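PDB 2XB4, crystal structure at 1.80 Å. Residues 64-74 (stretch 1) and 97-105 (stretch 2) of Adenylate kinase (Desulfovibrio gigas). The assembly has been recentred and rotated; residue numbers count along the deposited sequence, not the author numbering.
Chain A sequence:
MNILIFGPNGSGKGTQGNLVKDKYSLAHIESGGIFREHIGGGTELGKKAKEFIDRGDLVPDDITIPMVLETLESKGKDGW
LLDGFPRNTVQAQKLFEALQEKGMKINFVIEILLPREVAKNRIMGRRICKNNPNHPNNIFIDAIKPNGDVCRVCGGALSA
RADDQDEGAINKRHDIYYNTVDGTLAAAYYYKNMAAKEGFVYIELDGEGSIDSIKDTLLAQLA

Stretch 1 64-74: TIPMVLETLES
Stretch 2 (97-105) EALQEKGMK

How are the two backbones set against each other? Stretch 1 is helical throughout, from Thr-64 to Ser-74, with a kink where the N of Pro-66 lacks a bond to the preceding turn. Stretch 2 is helical from Glu-97 to Glu-101, and its chain leaves helical angles at Gly-103 (phi/psi 69/28). The helices run in broadly the same direction, crossing at -45° with axes 10.4 Å apart at their closest. The register pairs Ile-65 with Ala-98 (CA to CA 7.3 Å), Leu-69 with Leu-99 (CA to CA 7.2 Å) and Glu-73 with Met-104 (CA to CA 8.9 Å).

How does Ile-65 meet the second helix? Ala-98 offers only its CB methyl, pointing toward stretch 1. Ile-65 (chi1 m, chi2 m) points toward it and brings CG2 to 3.3 Å from Ala-98 CB, a tight apolar contact. One turn on, Leu-69 CD2 reaches 3.8 Å from the same Ala-98 CB.

Which bump fills the middle of the contact? It is Leu-69, pointing toward stretch 2 with chi1 at -93°, between wells, and chi2 m. While CD2 meets Ala-98, CD1 enters a hollow formed by Leu-99, Lys-102 and Met-104: it lies 4.1 Å from Leu-99 CD2, 3.8 Å from Lys-102 CG and 3.7 Å from Met-104 CE. Leu-99 (m, t) leaves its helix sideways, but its end comes nearer, and its CD2 also packs 3.8 Å from CD1 of Leu-72 (m, t).

How does the turn after the second helix contribute? A Schellman motif ends it: Gly-103 N bonds to Gln-100 O at 3.0 Å and Met-104 N to Leu-99 O at 3.0 Å, with the positive phi at Gly-103, a conformation that favours glycine. Beyond the turn Met-104 (phi/psi -99/121; chi t, t, m) points back toward stretch 1. Its SD lies 4.0 Å from Leu-72 CB and its CE 3.6 Å from Glu-73 CG, so the thioether end covers successive residues of the first helix.

What closes the exposed edge? Glu-73 (m, t, chi3 -32°) and Lys-102 (m, m, t, t) both point toward the opposing stretch, and a long salt bridge joins Glu-73 OE2 to Lys-102 NZ at 4.0 Å. A water links them too, donating to Glu-73 OE1 at 2.6 Å and weakly accepting from Lys-102 NZ at 3.3 Å. No direct hydrogen bond crosses the contact, which buries 350 Å² in all.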

# COMPACT_ATOMS: atom_id res chain seq x y z
N THR A 64 -1.08 34.39 -5.49
CA THR A 64 -0.03 33.46 -5.13
C THR A 64 1.36 34.17 -4.94
O THR A 64 2.06 33.91 -3.96
CB THR A 64 0.09 32.41 -6.25
OG1 THR A 64 -1.11 31.59 -6.23
CG2 THR A 64 1.28 31.50 -5.95
N ILE A 65 1.72 35.08 -5.84
CA ILE A 65 3.04 35.71 -5.77
C ILE A 65 3.10 36.53 -4.47
O ILE A 65 4.03 36.34 -3.71
CB ILE A 65 3.30 36.62 -6.98
CG1 ILE A 65 3.42 35.78 -8.28
CG2 ILE A 65 4.60 37.45 -6.76
CD1 ILE A 65 4.57 34.91 -8.32
N PRO A 66 2.08 37.39 -4.18
CA PRO A 66 2.16 38.06 -2.84
C PRO A 66 2.20 37.11 -1.64
O PRO A 66 2.88 37.40 -0.64
CB PRO A 66 0.89 38.93 -2.79
CG PRO A 66 0.40 39.07 -4.17
CD PRO A 66 1.09 38.04 -5.08
N MET A 67 1.50 35.99 -1.72
CA MET A 67 1.66 34.98 -0.67
C MET A 67 3.07 34.51 -0.49
O MET A 67 3.52 34.40 0.68
CB MET A 67 0.78 33.75 -0.94
CG MET A 67 -0.63 34.06 -0.73
SD MET A 67 -1.79 32.60 -0.86
CE MET A 67 -2.89 32.95 0.39
N VAL A 68 3.70 34.12 -1.60
CA VAL A 68 5.06 33.67 -1.54
C VAL A 68 5.94 34.76 -0.89
O VAL A 68 6.72 34.49 0.05
CB VAL A 68 5.61 33.26 -2.97
CG1 VAL A 68 7.14 33.03 -2.87
CG2 VAL A 68 4.81 32.03 -3.50
N LEU A 69 5.80 36.00 -1.37
CA LEU A 69 6.69 37.06 -0.82
C LEU A 69 6.44 37.29 0.68
O LEU A 69 7.42 37.56 1.42
CB LEU A 69 6.45 38.39 -1.52
CG LEU A 69 7.36 38.70 -2.70
CD1 LEU A 69 8.69 39.20 -2.11
CD2 LEU A 69 7.48 37.51 -3.68
N GLU A 70 5.17 37.20 1.13
CA GLU A 70 4.87 37.37 2.55
C GLU A 70 5.54 36.29 3.39
O GLU A 70 5.99 36.55 4.51
CB GLU A 70 3.36 37.33 2.85
CG GLU A 70 2.70 38.62 2.42
CD GLU A 70 1.32 38.91 3.04
OE1 GLU A 70 0.65 38.03 3.69
OE2 GLU A 70 0.87 40.08 2.80
N THR A 71 5.55 35.05 2.89
CA THR A 71 6.22 33.94 3.59
C THR A 71 7.73 34.11 3.63
O THR A 71 8.38 33.88 4.66
CB THR A 71 5.80 32.57 2.91
OG1 THR A 71 4.38 32.47 3.15
CG2 THR A 71 6.46 31.35 3.63
N LEU A 72 8.29 34.53 2.51
CA LEU A 72 9.75 34.79 2.44
C LEU A 72 10.19 35.87 3.43
O LEU A 72 11.24 35.76 4.06
CB LEU A 72 10.12 35.17 1.02
CG LEU A 72 10.00 34.11 -0.06
CD1 LEU A 72 10.37 34.77 -1.45
CD2 LEU A 72 10.81 32.76 0.21
N GLU A 73 9.36 36.91 3.57
CA GLU A 73 9.60 38.02 4.53
C GLU A 73 9.51 37.58 5.97
O GLU A 73 10.24 38.09 6.83
CB GLU A 73 8.61 39.13 4.34
CG GLU A 73 8.94 39.97 3.17
CD GLU A 73 7.93 41.09 2.94
OE1 GLU A 73 6.71 40.91 3.25
OE2 GLU A 73 8.39 42.16 2.46
N SER A 74 8.59 36.69 6.21
CA SER A 74 8.20 36.26 7.55
C SER A 74 9.11 35.07 8.04
O SER A 74 9.72 35.17 9.10
CB SER A 74 6.72 35.86 7.45
OG SER A 74 6.36 35.01 8.51
N GLU A 97 9.88 40.04 -10.59
CA GLU A 97 9.50 41.46 -10.47
C GLU A 97 9.05 41.77 -9.03
O GLU A 97 9.38 42.83 -8.49
CB GLU A 97 8.37 41.74 -11.45
CG GLU A 97 8.88 41.64 -12.88
CD GLU A 97 7.80 41.55 -13.97
OE1 GLU A 97 6.58 41.40 -13.67
OE2 GLU A 97 8.20 41.57 -15.16
N ALA A 98 8.40 40.79 -8.40
CA ALA A 98 7.93 40.98 -7.00
C ALA A 98 9.11 41.03 -6.01
O ALA A 98 9.11 41.81 -5.01
CB ALA A 98 6.90 39.87 -6.61
N LEU A 99 10.10 40.17 -6.22
CA LEU A 99 11.32 40.19 -5.42
C LEU A 99 12.10 41.53 -5.60
O LEU A 99 12.53 42.14 -4.65
CB LEU A 99 12.22 39.01 -5.82
CG LEU A 99 11.80 37.57 -5.40
CD1 LEU A 99 12.76 36.66 -6.13
CD2 LEU A 99 11.90 37.34 -3.83
N GLN A 100 12.23 42.00 -6.84
CA GLN A 100 12.87 43.31 -7.06
C GLN A 100 12.11 44.46 -6.34
O GLN A 100 12.74 45.34 -5.73
CB GLN A 100 12.92 43.60 -8.54
CG GLN A 100 13.90 42.76 -9.33
CD GLN A 100 14.63 43.63 -10.33
OE1 GLN A 100 14.02 44.12 -11.28
NE2 GLN A 100 15.95 43.86 -10.10
N GLU A 101 10.79 44.45 -6.42
CA GLU A 101 9.97 45.52 -5.79
C GLU A 101 10.20 45.54 -4.26
O GLU A 101 10.05 46.56 -3.61
CB GLU A 101 8.43 45.40 -6.15
N LYS A 102 10.57 44.41 -3.67
CA LYS A 102 10.77 44.35 -2.20
C LYS A 102 12.24 44.35 -1.83
O LYS A 102 12.60 44.17 -0.63
CB LYS A 102 10.15 43.06 -1.62
CG LYS A 102 8.68 42.96 -1.71
CD LYS A 102 7.92 44.01 -0.98
CE LYS A 102 6.49 43.46 -0.81
NZ LYS A 102 5.85 44.30 0.26
N GLY A 103 13.11 44.47 -2.84
CA GLY A 103 14.55 44.57 -2.59
C GLY A 103 15.13 43.29 -2.07
O GLY A 103 16.12 43.29 -1.37
N MET A 104 14.53 42.17 -2.42
CA MET A 104 14.99 40.89 -1.94
C MET A 104 15.85 40.24 -3.05
O MET A 104 15.37 40.01 -4.17
CB MET A 104 13.72 40.07 -1.62
CG MET A 104 13.86 38.97 -0.60
SD MET A 104 12.19 38.28 -0.35
CE MET A 104 11.33 39.61 0.52
N LYS A 105 17.10 39.95 -2.74
CA LYS A 105 18.08 39.51 -3.75
C LYS A 105 18.22 38.01 -3.81
O LYS A 105 18.29 37.34 -2.78
CB LYS A 105 19.48 40.12 -3.51
CG LYS A 105 19.58 41.60 -3.90
CD LYS A 105 19.24 41.85 -5.42
CE LYS A 105 20.15 42.82 -6.16
NZ LYS A 105 19.67 44.23 -5.90
O HOH W 1 5.13 41.28 1.25